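Local coordinates for uncharacterized DUF3829-like protein (PDB 3RH3), which is of unknown function but folds as an all-alpha bundle of long helices and is probably made as a bacterial lipoprotein, at residues N94-F99 against V130-Y135; E158-Q163 against P210-Y215; S176-Y181 against N234-A239; H185-V190 against K238-G243. One frame throughout, in Å; residues are numbered along the deposited sequence. Where two conformers were deposited one is given.

Interaction 1: N94-F99 against V130-Y135; sequences NVRTQF and VELSEY
V95 sends both methyls into helix 115-154 and meets E131, L132 and Y135 there. With chi1 at -58°, CG1 lies anti to the carbonyl carbon and beside the backbone N. From there V95 CG1 comes to the edge of the Y135 ring, near its plane, with Y135 CE2 3.9 Å away, and it also touches E131 OE1 at 3.8 Å. V95 CG2 presses on the other helix itself, 3.7 Å from L132 CA. Counting L128 one turn earlier, V95 is seated among residues spaced i, i+3, i+4 and i+7, a knob-into-hole of the antiparallel hairpin formed by helices 79-111 and 115-154. The local axes run 9.2 Å apart at 155°. L132 answers with CG anti to its backbone N (chi1 -171°), and its CD1 lies 3.7 Å from R96 CB and 3.8 Å from V95 CG2. Beyond CB the R96 chain runs extended and leaves the interface, and its NE bonds to V32 O. N94 was modelled in two conformers; in one, a water may tentatively bridge the helices, donating to N94 OD1 at 2.8 Å and lying 3.2 Å from Y135 OH. L132 is backed by I38 and L92.

Interaction 2: E158-Q163 against P210-Y215; sequences EPLKDQ and PAVTGY
Two helix starts meet here, each led in by a beta turn. A type I turn from E158 to K161, with P159 as its second residue, brings L160 to the N-cap of helix 161-181; a type II turn from V212 to Y215, with G214 at its positive-phi third position, does the same for Y215 and helix 216-240. P159, L160, V212 and Y215 share the apolar contact. L160 CG is anti to the carbonyl carbon (chi1 -50°), and the two methyls beyond it divide the work: L160 CD1 meets Y215 CD1 at 3.7 Å, approaching the ring obliquely, while L160 CD2 touches both Y215 CB and V212 CG2, 3.8 Å from each. At the far end of the ring P159 crosses the tyrosine at about a right angle, with P159 CG 3.4 Å from Y215 OH. V212 CG2 also touches the backbone, 3.6 Å from P159 O. Polar support is slight. Q163 bends at chi2 (84°), and its NE2 makes a weak bond of 3.2 Å to P210 O, with an N-H...O angle of only 124°; because Q163 was modelled in two conformers, this bond is tentative. Q163 NE2 also lies 3.9 Å from V212 CG2. The contact is at the surface, at one end of the C-terminal helices. Q163 packs on I209 of the loop after helix 189-207 and on F222 of helix 216-240, and L160 on E218, so the start of helix 161-181 lies against both that loop and the first turns of helix 216-240.

Interaction 3: S176-Y181 against N234-A239; sequences SIMNLY and NDMQKA. With EDO (1,2-ethanediol), chain E.
M236 faces I177, M178 and Y181, and its selenomethionine side chain crosses much of the gap between the two helices. Its CG, anti to the backbone N (chi1 -179°), sits 3.6 Å from I177 CG2, the two side chains sliding past each other in opposite directions. The chain then bends twice. M236 SE approaches the Y181 ring obliquely, 4.3 Å from the ring centroid and 40° off its normal, a Met-aromatic contact. M236 CE reaches on to helix 161-181 and touches both Y181 CB and M178 SE, 3.5 Å from each. The long side chain spans local axes 11.9 Å apart; the two segments run nearly parallel, at 20°. Helix 189-207 links helices 161-181 and 216-240 in sequence, running the opposite way, up-down-up. F232, a turn earlier, also packs on I177 and M178, while helix 247-257 touches M178, Y181 and A239. Further along, A239 puts CB 3.9 Å from Y181 CE1, again obliquely to the ring. A239 O accepts a bond from a water at 2.6 Å, and Y181 OH donates to this same water, also at 2.6 Å; the water lies in the plane of the ring, at its edge. That hydroxyl is held a second time by S246 N, which fixes the outer end of the buried tyrosine.

Interaction 4: H185-V190 against K238-G243; sequences HAMDGV and KARSKG. With EDO (1,2-ethanediol), chain D.
G243 N bonds to R240 O at 3.1 Å, closing the type I turn from R240 to G243, and M187 CE of the other segment rests on the same oxygen at 3.6 Å. The same M187 methyl lies 3.7 Å from G243 C, so the selenomethionine rests on the backbone of the turn, M187 SE sitting 3.9 Å from R240 CA. M187 CG is anti to its backbone N (chi1 -169°), and a bend at chi3 swings CE onto the turn. The R240 side chain comes the other way. Its guanidinium lies flat over G189, whose CA is 3.4 Å above the plane at its centre; the absence of a side chain on G189 permits so close an approach. R240 chi1, 134°, is off the staggered positions, a sign of possible strain in this partly exposed chain. R240 NE is near G189 O, but the angle is too poor for a bond, and the main polar partner of the group is D193, which forms a salt bridge with NH2. At the far end, H185 N donates to O2 of an ethanediol at 3.1 Å, fairly straight at 157°. D188 is the N-cap of helix 189-207, so the contact joins the start of that helix to the turn R240 to G243 at the end of helix 216-240. M187 also packs on Y181 of helix 161-181.

How the interactions relate
Interactions 3 and 4 are one continuous region, their centres 8 Å apart: they share K238 and A239, and Y181 CE1 touches M187 SE at 3.5 Å. Interaction 2 uses helix 161-181 as interaction 3 does, but lies some 30 Å from it between centres, toward the other end of the C-terminal helices. Interaction 1, among the N-terminal helices, reaches this part through S133 O and N179 ND2, a probable hydrogen bond of 3.1 Å, and through V130 CG2 against A186 CB at 3.6 Å. No active site is known. An ethanediol, probably from the crystallisation liquor and also bonded to K136, makes weak bonds to S133 and N179 at the seam between helices 115-154 and 161-181.

Interaction 1: N94-F99 against V130-Y135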
loop_
_atom_site.group_PDB
_atom_site.type_symbol
_atom_site.label_atom_id
_atom_site.label_comp_id
_atom_site.label_asym_id
_atom_site.label_seq_id
_atom_site.Cartn_x
_atom_site.Cartn_y
_atom_site.Cartn_z
ATOM N N ASN A 94 -0.932 17.212 4.169
ATOM C CA ASN A 94 -0.063 18.387 4.090
ATOM C C ASN A 94 0.905 18.245 2.894
ATOM O O ASN A 94 1.008 19.154 2.064
ATOM C CB ASN A 94 0.698 18.568 5.426
ATOM C CG ASN A 94 1.894 19.502 5.434
ATOM O OD1 ASN A 94 2.970 19.145 5.930
ATOM N ND2 ASN A 94 1.730 20.725 4.938
ATOM N N VAL A 95 1.598 17.094 2.791
ATOM C CA VAL A 95 2.548 16.894 1.686
ATOM C C VAL A 95 1.766 16.752 0.344
ATOM O O VAL A 95 2.260 17.233 -0.665
ATOM C CB VAL A 95 3.605 15.772 1.898
ATOM C CG1 VAL A 95 4.439 16.031 3.152
ATOM C CG2 VAL A 95 2.981 14.386 1.940
ATOM N N ARG A 96 0.524 16.219 0.362
ATOM C CA ARG A 96 -0.299 16.109 -0.848
ATOM C C ARG A 96 -0.672 17.496 -1.377
ATOM O O ARG A 96 -0.594 17.726 -2.583
ATOM C CB ARG A 96 -1.562 15.290 -0.589
ATOM C CG ARG A 96 -2.381 15.053 -1.839
ATOM C CD ARG A 96 -3.625 14.274 -1.518
ATOM N NE ARG A 96 -4.380 13.970 -2.727
ATOM C CZ ARG A 96 -5.381 14.712 -3.184
ATOM N NH1 ARG A 96 -5.761 15.802 -2.528
ATOM N NH2 ARG A 96 -6.016 14.365 -4.295
ATOM N N THR A 97 -1.070 18.412 -0.475
ATOM C CA THR A 97 -1.442 19.785 -0.816
ATOM C C THR A 97 -0.231 20.502 -1.410
ATOM O O THR A 97 -0.382 21.120 -2.462
ATOM C CB THR A 97 -2.029 20.511 0.401
ATOM O OG1 THR A 97 -3.183 19.793 0.836
ATOM C CG2 THR A 97 -2.417 21.948 0.093
ATOM N N GLN A 98 0.960 20.395 -0.763
ATOM C CA GLN A 98 2.219 20.981 -1.248
ATOM C C GLN A 98 2.545 20.477 -2.654
ATOM O O GLN A 98 2.929 21.270 -3.513
ATOM C CB GLN A 98 3.387 20.633 -0.314
ATOM C CG GLN A 98 3.525 21.514 0.916
ATOM C CD GLN A 98 4.712 21.091 1.754
ATOM O OE1 GLN A 98 4.566 20.508 2.838
ATOM N NE2 GLN A 98 5.920 21.358 1.262
ATOM N N PHE A 99 2.378 19.158 -2.887
ATOM C CA PHE A 99 2.641 18.500 -4.166
ATOM C C PHE A 99 1.781 19.098 -5.290
ATOM O O PHE A 99 2.329 19.533 -6.310
ATOM C CB PHE A 99 2.405 16.983 -4.059
ATOM C CG PHE A 99 2.760 16.196 -5.300
ATOM C CD1 PHE A 99 4.054 15.727 -5.500
ATOM C CD2 PHE A 99 1.793 15.903 -6.258
ATOM C CE1 PHE A 99 4.383 14.993 -6.643
ATOM C CE2 PHE A 99 2.121 15.173 -7.401
ATOM C CZ PHE A 99 3.416 14.726 -7.590
ATOM N N VAL A 130 7.702 10.882 -2.335
ATOM C CA VAL A 130 8.261 9.831 -1.482
ATOM C C VAL A 130 7.660 9.973 -0.082
ATOM O O VAL A 130 7.196 8.983 0.486
ATOM C CB VAL A 130 9.815 9.851 -1.487
ATOM C CG1 VAL A 130 10.386 8.848 -0.489
ATOM C CG2 VAL A 130 10.340 9.550 -2.886
ATOM N N GLU A 131 7.612 11.214 0.436
ATOM C CA GLU A 131 7.005 11.544 1.739
ATOM C C GLU A 131 5.547 11.066 1.785
ATOM O O GLU A 131 5.166 10.376 2.733
ATOM C CB GLU A 131 7.086 13.050 2.018
ATOM C CG GLU A 131 8.486 13.531 2.354
ATOM C CD GLU A 131 8.553 14.904 2.994
ATOM O OE1 GLU A 131 8.014 15.069 4.113
ATOM O OE2 GLU A 131 9.184 15.805 2.398
ATOM N N LEU A 132 4.774 11.338 0.714
ATOM C CA LEU A 132 3.372 10.913 0.602
ATOM C C LEU A 132 3.248 9.377 0.658
ATOM O O LEU A 132 2.350 8.845 1.324
ATOM C CB LEU A 132 2.770 11.462 -0.697
ATOM C CG LEU A 132 1.264 11.313 -0.889
ATOM C CD1 LEU A 132 0.495 12.229 0.039
ATOM C CD2 LEU A 132 0.881 11.748 -2.252
ATOM N N SER A 133 4.165 8.685 -0.030
ATOM C CA SER A 133 4.230 7.239 -0.082
ATOM C C SER A 133 4.585 6.655 1.293
ATOM O O SER A 133 3.984 5.663 1.697
ATOM C CB SER A 133 5.232 6.803 -1.146
ATOM O OG SER A 133 5.114 5.408 -1.340
ATOM N N GLU A 134 5.545 7.281 2.007
ATOM C CA GLU A 134 5.973 6.887 3.345
ATOM C C GLU A 134 4.835 7.036 4.352
ATOM O O GLU A 134 4.620 6.111 5.134
ATOM C CB GLU A 134 7.217 7.690 3.801
ATOM C CG GLU A 134 8.493 7.177 3.147
ATOM C CD GLU A 134 9.782 7.974 3.287
ATOM O OE1 GLU A 134 9.723 9.205 3.526
ATOM O OE2 GLU A 134 10.861 7.365 3.091
ATOM N N TYR A 135 4.092 8.161 4.331
ATOM C CA TYR A 135 2.961 8.388 5.236
ATOM C C TYR A 135 1.899 7.292 5.074
ATOM O O TYR A 135 1.428 6.734 6.077
ATOM C CB TYR A 135 2.348 9.773 5.036
ATOM C CG TYR A 135 3.131 10.870 5.717
ATOM C CD1 TYR A 135 3.416 10.809 7.080
ATOM C CD2 TYR A 135 3.529 12.004 5.018
ATOM C CE1 TYR A 135 4.120 11.830 7.719
ATOM C CE2 TYR A 135 4.222 13.036 5.647
ATOM C CZ TYR A 135 4.527 12.941 6.995
ATOM O OH TYR A 135 5.210 13.974 7.599
HETATM O O HOH W 1 4.313 16.811 6.543
#

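Interaction 2: E158-Q163 against P210-Y215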
loop_
_atom_site.group_PDB
_atom_site.type_symbol
_atom_site.label_atom_id
_atom_site.label_comp_id
_atom_site.label_asym_id
_atom_site.label_seq_id
_atom_site.Cartn_x
_atom_site.Cartn_y
_atom_site.Cartn_z
ATOM N N GLU A 158 -13.821 -20.103 12.451
ATOM C CA GLU A 158 -13.770 -20.381 11.026
ATOM C C GLU A 158 -12.818 -21.565 10.770
ATOM O O GLU A 158 -11.651 -21.479 11.151
ATOM C CB GLU A 158 -13.354 -19.104 10.261
ATOM C CG GLU A 158 -13.446 -19.117 8.740
ATOM C CD GLU A 158 -14.556 -19.856 8.016
ATOM O OE1 GLU A 158 -15.748 -19.565 8.269
ATOM O OE2 GLU A 158 -14.222 -20.751 7.209
ATOM N N PRO A 159 -13.284 -22.689 10.152
ATOM C CA PRO A 159 -12.370 -23.834 9.904
ATOM C C PRO A 159 -11.133 -23.484 9.063
ATOM O O PRO A 159 -10.104 -24.125 9.233
ATOM C CB PRO A 159 -13.254 -24.837 9.156
ATOM C CG PRO A 159 -14.642 -24.463 9.525
ATOM C CD PRO A 159 -14.652 -22.987 9.675
ATOM N N LEU A 160 -11.217 -22.471 8.184
ATOM C CA LEU A 160 -10.096 -22.071 7.327
ATOM C C LEU A 160 -9.450 -20.757 7.767
ATOM O O LEU A 160 -8.846 -20.043 6.940
ATOM C CB LEU A 160 -10.549 -21.961 5.865
ATOM C CG LEU A 160 -11.308 -23.146 5.313
ATOM C CD1 LEU A 160 -12.025 -22.765 4.063
ATOM C CD2 LEU A 160 -10.384 -24.334 5.074
ATOM N N LYS A 161 -9.516 -20.467 9.074
ATOM C CA LYS A 161 -8.928 -19.276 9.691
ATOM C C LYS A 161 -7.473 -19.072 9.233
ATOM O O LYS A 161 -7.164 -18.001 8.703
ATOM C CB LYS A 161 -9.001 -19.390 11.227
ATOM C CG LYS A 161 -8.498 -18.182 12.016
ATOM C CD LYS A 161 -8.336 -18.538 13.483
ATOM C CE LYS A 161 -7.729 -17.421 14.280
ATOM N NZ LYS A 161 -6.482 -17.857 14.964
ATOM N N ASP A 162 -6.604 -20.109 9.384
ATOM C CA ASP A 162 -5.173 -20.041 9.054
ATOM C C ASP A 162 -4.946 -19.640 7.595
ATOM O O ASP A 162 -4.104 -18.774 7.338
ATOM C CB ASP A 162 -4.468 -21.373 9.342
ATOM C CG ASP A 162 -4.431 -21.829 10.795
ATOM O OD1 ASP A 162 -4.812 -21.026 11.685
ATOM O OD2 ASP A 162 -4.000 -22.984 11.044
ATOM N N GLN A 163 -5.718 -20.266 6.663
ATOM C CA GLN A 163 -5.653 -20.007 5.231
ATOM C C GLN A 163 -6.033 -18.532 4.943
ATOM O O GLN A 163 -5.284 -17.845 4.259
ATOM C CB GLN A 163 -6.573 -20.993 4.468
ATOM C CG GLN A 163 -6.056 -22.450 4.430
ATOM C CD GLN A 163 -6.388 -23.331 5.633
ATOM O OE1 GLN A 163 -6.691 -22.865 6.748
ATOM N NE2 GLN A 163 -6.238 -24.640 5.453
ATOM N N PRO A 210 -2.006 -26.979 7.348
ATOM C CA PRO A 210 -2.653 -28.273 7.081
ATOM C C PRO A 210 -4.020 -28.090 6.420
ATOM O O PRO A 210 -4.776 -27.184 6.790
ATOM C CB PRO A 210 -2.770 -28.914 8.471
ATOM C CG PRO A 210 -2.783 -27.761 9.421
ATOM C CD PRO A 210 -1.930 -26.694 8.799
ATOM N N ALA A 211 -4.310 -28.936 5.423
ATOM C CA ALA A 211 -5.575 -28.949 4.699
ATOM C C ALA A 211 -6.722 -29.341 5.640
ATOM O O ALA A 211 -6.512 -30.092 6.599
ATOM C CB ALA A 211 -5.490 -29.924 3.533
ATOM N N VAL A 212 -7.920 -28.804 5.386
ATOM C CA VAL A 212 -9.117 -29.094 6.176
ATOM C C VAL A 212 -10.068 -29.896 5.294
ATOM O O VAL A 212 -10.319 -29.504 4.153
ATOM C CB VAL A 212 -9.784 -27.813 6.750
ATOM C CG1 VAL A 212 -10.854 -28.166 7.780
ATOM C CG2 VAL A 212 -8.749 -26.877 7.372
ATOM N N THR A 213 -10.583 -31.024 5.814
ATOM C CA THR A 213 -11.493 -31.907 5.095
ATOM C C THR A 213 -12.838 -31.194 4.860
ATOM O O THR A 213 -13.363 -30.547 5.765
ATOM C CB THR A 213 -11.634 -33.220 5.884
ATOM O OG1 THR A 213 -10.331 -33.773 6.055
ATOM C CG2 THR A 213 -12.512 -34.247 5.181
ATOM N N GLY A 214 -13.352 -31.317 3.636
ATOM C CA GLY A 214 -14.621 -30.730 3.213
ATOM C C GLY A 214 -14.531 -29.314 2.673
ATOM O O GLY A 214 -15.551 -28.621 2.598
ATOM N N TYR A 215 -13.312 -28.857 2.328
ATOM C CA TYR A 215 -13.067 -27.496 1.823
ATOM C C TYR A 215 -12.093 -27.531 0.630
ATOM O O TYR A 215 -11.243 -26.652 0.506
ATOM C CB TYR A 215 -12.541 -26.568 2.961
ATOM C CG TYR A 215 -13.505 -26.444 4.119
ATOM C CD1 TYR A 215 -14.552 -25.530 4.083
ATOM C CD2 TYR A 215 -13.417 -27.294 5.221
ATOM C CE1 TYR A 215 -15.498 -25.472 5.109
ATOM C CE2 TYR A 215 -14.345 -27.232 6.261
ATOM C CZ TYR A 215 -15.388 -26.324 6.199
ATOM O OH TYR A 215 -16.298 -26.267 7.229
#

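Interaction 3: S176-Y181 against N234-A239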
loop_
_atom_site.group_PDB
_atom_site.type_symbol
_atom_site.label_atom_id
_atom_site.label_comp_id
_atom_site.label_asym_id
_atom_site.label_seq_id
_atom_site.Cartn_x
_atom_site.Cartn_y
_atom_site.Cartn_z
ATOM N N SER A 176 2.597 -3.444 0.354
ATOM C CA SER A 176 3.783 -2.704 0.849
ATOM C C SER A 176 4.918 -2.713 -0.206
ATOM O O SER A 176 5.531 -1.669 -0.466
ATOM C CB SER A 176 4.303 -3.296 2.159
ATOM O OG SER A 176 3.358 -3.114 3.198
ATOM N N ILE A 177 5.155 -3.878 -0.840
ATOM C CA ILE A 177 6.205 -3.993 -1.877
ATOM C C ILE A 177 5.876 -3.070 -3.069
ATOM O O ILE A 177 6.777 -2.377 -3.583
ATOM C CB ILE A 177 6.428 -5.461 -2.328
ATOM C CG1 ILE A 177 6.911 -6.317 -1.142
ATOM C CG2 ILE A 177 7.446 -5.535 -3.471
ATOM C CD1 ILE A 177 6.723 -7.800 -1.297
HETATM N N MSE A 178 4.581 -3.058 -3.501
HETATM C CA MSE A 178 4.150 -2.233 -4.632
HETATM C C MSE A 178 4.302 -0.762 -4.285
HETATM O O MSE A 178 4.772 0.009 -5.118
HETATM C CB MSE A 178 2.716 -2.576 -5.050
HETATM C CG MSE A 178 2.664 -3.892 -5.861
HETATM SE SE MSE A 178 3.478 -3.644 -7.618
HETATM C CE MSE A 178 1.934 -2.958 -8.481
ATOM N N ASN A 179 3.973 -0.394 -3.046
ATOM C CA ASN A 179 4.136 0.977 -2.561
ATOM C C ASN A 179 5.607 1.410 -2.605
ATOM O O ASN A 179 5.900 2.522 -3.050
ATOM C CB ASN A 179 3.583 1.131 -1.142
ATOM C CG ASN A 179 3.556 2.561 -0.663
ATOM O OD1 ASN A 179 3.169 3.483 -1.378
ATOM N ND2 ASN A 179 4.034 2.792 0.527
ATOM N N LEU A 180 6.518 0.529 -2.184
ATOM C CA LEU A 180 7.955 0.801 -2.207
ATOM C C LEU A 180 8.480 0.886 -3.628
ATOM O O LEU A 180 9.335 1.727 -3.923
ATOM C CB LEU A 180 8.733 -0.261 -1.413
ATOM C CG LEU A 180 8.512 -0.198 0.115
ATOM C CD1 LEU A 180 8.884 -1.524 0.786
ATOM C CD2 LEU A 180 9.221 1.010 0.736
ATOM N N TYR A 181 7.952 0.028 -4.523
ATOM C CA TYR A 181 8.349 0.044 -5.911
ATOM C C TYR A 181 7.825 1.306 -6.629
ATOM O O TYR A 181 8.582 1.912 -7.393
ATOM C CB TYR A 181 7.869 -1.221 -6.629
ATOM C CG TYR A 181 8.260 -1.210 -8.085
ATOM C CD1 TYR A 181 9.562 -1.523 -8.483
ATOM C CD2 TYR A 181 7.362 -0.785 -9.064
ATOM C CE1 TYR A 181 9.970 -1.363 -9.799
ATOM C CE2 TYR A 181 7.746 -0.682 -10.398
ATOM C CZ TYR A 181 9.045 -1.000 -10.765
ATOM O OH TYR A 181 9.432 -0.836 -12.071
ATOM N N ASN A 234 8.343 -13.233 -8.860
ATOM C CA ASN A 234 9.211 -13.363 -10.020
ATOM C C ASN A 234 9.203 -12.065 -10.827
ATOM O O ASN A 234 10.266 -11.596 -11.254
ATOM C CB ASN A 234 8.776 -14.556 -10.898
ATOM C CG ASN A 234 9.036 -15.901 -10.251
ATOM O OD1 ASN A 234 9.930 -16.072 -9.424
ATOM N ND2 ASN A 234 8.268 -16.897 -10.629
ATOM N N ASP A 235 8.006 -11.483 -11.005
ATOM C CA ASP A 235 7.821 -10.236 -11.747
ATOM C C ASP A 235 8.471 -9.067 -10.983
ATOM O O ASP A 235 9.150 -8.251 -11.599
ATOM C CB ASP A 235 6.324 -9.966 -11.991
ATOM C CG ASP A 235 5.603 -10.954 -12.903
ATOM O OD1 ASP A 235 6.241 -11.960 -13.337
ATOM O OD2 ASP A 235 4.413 -10.712 -13.216
HETATM N N MSE A 236 8.307 -9.012 -9.654
HETATM C CA MSE A 236 8.871 -7.933 -8.838
HETATM C C MSE A 236 10.397 -8.078 -8.774
HETATM O O MSE A 236 11.070 -7.064 -8.904
HETATM C CB MSE A 236 8.224 -7.846 -7.439
HETATM C CG MSE A 236 8.772 -6.701 -6.576
HETATM SE SE MSE A 236 8.779 -4.928 -7.479
HETATM C CE MSE A 236 6.838 -4.477 -7.246
ATOM N N GLN A 237 10.959 -9.312 -8.667
ATOM C CA GLN A 237 12.429 -9.459 -8.649
ATOM C C GLN A 237 13.050 -8.844 -9.893
ATOM O O GLN A 237 14.060 -8.153 -9.792
ATOM C CB GLN A 237 12.845 -10.921 -8.585
ATOM C CG GLN A 237 13.120 -11.450 -7.212
ATOM C CD GLN A 237 14.077 -12.616 -7.283
ATOM O OE1 GLN A 237 15.260 -12.488 -6.985
ATOM N NE2 GLN A 237 13.588 -13.777 -7.680
ATOM N N LYS A 238 12.422 -9.109 -11.067
ATOM C CA LYS A 238 12.839 -8.627 -12.377
ATOM C C LYS A 238 12.691 -7.118 -12.456
ATOM O O LYS A 238 13.594 -6.454 -12.950
ATOM C CB LYS A 238 12.019 -9.313 -13.502
ATOM C CG LYS A 238 12.435 -8.904 -14.931
ATOM C CD LYS A 238 11.293 -9.030 -15.937
ATOM C CE LYS A 238 11.347 -7.961 -17.005
ATOM N NZ LYS A 238 9.983 -7.527 -17.446
ATOM N N ALA A 239 11.542 -6.584 -12.026
ATOM C CA ALA A 239 11.293 -5.142 -12.055
ATOM C C ALA A 239 12.311 -4.395 -11.173
ATOM O O ALA A 239 12.907 -3.412 -11.597
ATOM C CB ALA A 239 9.869 -4.844 -11.580
HETATM C C1 EDO E . 2.502 8.306 -4.099
HETATM O O1 EDO E . 3.601 9.179 -3.794
HETATM C C2 EDO E . 1.968 7.587 -2.863
HETATM O O2 EDO E . 2.257 6.183 -2.965
HETATM O O HOH W 2 11.905 -1.331 -12.884
#

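Interaction 4: H185-V190 against K238-G243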
loop_
_atom_site.group_PDB
_atom_site.type_symbol
_atom_site.label_atom_id
_atom_site.label_comp_id
_atom_site.label_asym_id
_atom_site.label_seq_id
_atom_site.Cartn_x
_atom_site.Cartn_y
_atom_site.Cartn_z
ATOM N N HIS A 185 11.435 7.847 -9.518
ATOM C CA HIS A 185 12.692 8.555 -9.249
ATOM C C HIS A 185 13.329 8.136 -7.905
ATOM O O HIS A 185 14.351 8.710 -7.520
ATOM C CB HIS A 185 12.493 10.070 -9.289
ATOM C CG HIS A 185 13.699 10.833 -9.724
ATOM N ND1 HIS A 185 14.079 10.881 -11.050
ATOM C CD2 HIS A 185 14.540 11.604 -8.996
ATOM C CE1 HIS A 185 15.147 11.667 -11.087
ATOM N NE2 HIS A 185 15.457 12.131 -9.874
ATOM N N ALA A 186 12.772 7.113 -7.214
ATOM C CA ALA A 186 13.282 6.725 -5.899
ATOM C C ALA A 186 12.857 5.314 -5.476
ATOM O O ALA A 186 12.597 5.080 -4.302
ATOM C CB ALA A 186 12.804 7.734 -4.855
HETATM N N MSE A 187 12.825 4.368 -6.407
HETATM C CA MSE A 187 12.493 2.961 -6.115
HETATM C C MSE A 187 13.399 2.449 -4.966
HETATM O O MSE A 187 14.618 2.529 -5.047
HETATM C CB MSE A 187 12.680 2.122 -7.378
HETATM C CG MSE A 187 12.110 0.730 -7.230
HETATM SE SE MSE A 187 13.051 -0.484 -8.332
HETATM C CE MSE A 187 14.753 -0.489 -7.332
ATOM N N ASP A 188 12.796 2.039 -3.878
ATOM C CA ASP A 188 13.522 1.660 -2.669
ATOM C C ASP A 188 13.837 0.174 -2.655
ATOM O O ASP A 188 13.092 -0.607 -2.056
ATOM C CB ASP A 188 12.684 2.071 -1.434
ATOM C CG ASP A 188 13.466 2.204 -0.141
ATOM O OD1 ASP A 188 14.583 1.620 -0.049
ATOM O OD2 ASP A 188 12.950 2.852 0.795
ATOM N N GLY A 189 14.969 -0.176 -3.287
ATOM C CA GLY A 189 15.460 -1.536 -3.454
ATOM C C GLY A 189 15.629 -2.351 -2.190
ATOM O O GLY A 189 15.088 -3.451 -2.075
ATOM N N VAL A 190 16.380 -1.805 -1.241
ATOM C CA VAL A 190 16.721 -2.427 0.024
ATOM C C VAL A 190 15.439 -2.742 0.821
ATOM O O VAL A 190 15.304 -3.862 1.329
ATOM C CB VAL A 190 17.756 -1.542 0.801
ATOM C CG1 VAL A 190 17.167 -0.192 1.250
ATOM C CG2 VAL A 190 18.383 -2.292 1.973
ATOM N N LYS A 238 12.422 -9.109 -11.067
ATOM C CA LYS A 238 12.839 -8.627 -12.377
ATOM C C LYS A 238 12.691 -7.118 -12.456
ATOM O O LYS A 238 13.594 -6.454 -12.950
ATOM C CB LYS A 238 12.019 -9.313 -13.502
ATOM C CG LYS A 238 12.435 -8.904 -14.931
ATOM C CD LYS A 238 11.293 -9.030 -15.937
ATOM C CE LYS A 238 11.347 -7.961 -17.005
ATOM N NZ LYS A 238 9.983 -7.527 -17.446
ATOM N N ALA A 239 11.542 -6.584 -12.026
ATOM C CA ALA A 239 11.293 -5.142 -12.055
ATOM C C ALA A 239 12.311 -4.395 -11.173
ATOM O O ALA A 239 12.907 -3.412 -11.597
ATOM C CB ALA A 239 9.869 -4.844 -11.580
ATOM N N ARG A 240 12.514 -4.891 -9.963
ATOM C CA ARG A 240 13.400 -4.320 -8.956
ATOM C C ARG A 240 14.912 -4.388 -9.388
ATOM O O ARG A 240 15.706 -3.495 -9.034
ATOM C CB ARG A 240 13.142 -5.042 -7.597
ATOM C CG ARG A 240 14.389 -5.485 -6.793
ATOM C CD ARG A 240 14.740 -4.374 -5.896
ATOM N NE ARG A 240 15.930 -4.559 -5.073
ATOM C CZ ARG A 240 17.086 -3.949 -5.286
ATOM N NH1 ARG A 240 17.295 -3.276 -6.416
ATOM N NH2 ARG A 240 18.050 -4.009 -4.373
ATOM N N SER A 241 15.291 -5.429 -10.148
ATOM C CA SER A 241 16.672 -5.602 -10.615
ATOM C C SER A 241 17.139 -4.486 -11.551
ATOM O O SER A 241 18.339 -4.323 -11.743
ATOM C CB SER A 241 16.814 -6.940 -11.329
ATOM O OG SER A 241 17.024 -7.931 -10.337
ATOM N N LYS A 242 16.198 -3.713 -12.124
ATOM C CA LYS A 242 16.524 -2.641 -13.072
ATOM C C LYS A 242 17.080 -1.427 -12.339
ATOM O O LYS A 242 17.627 -0.531 -12.975
ATOM C CB LYS A 242 15.300 -2.272 -13.922
ATOM C CG LYS A 242 14.599 -3.490 -14.537
ATOM C CD LYS A 242 14.850 -3.639 -16.016
ATOM C CE LYS A 242 13.743 -4.417 -16.702
ATOM N NZ LYS A 242 12.484 -3.623 -16.813
ATOM N N GLY A 243 16.902 -1.413 -11.012
ATOM C CA GLY A 243 17.386 -0.375 -10.111
ATOM C C GLY A 243 16.615 0.925 -10.177
ATOM O O GLY A 243 17.008 1.904 -9.541
HETATM C C1 EDO D . 11.699 8.065 -13.753
HETATM O O1 EDO D . 11.772 9.180 -12.847
HETATM C C2 EDO D . 11.127 6.813 -13.082
HETATM O O2 EDO D . 11.965 6.210 -12.063
#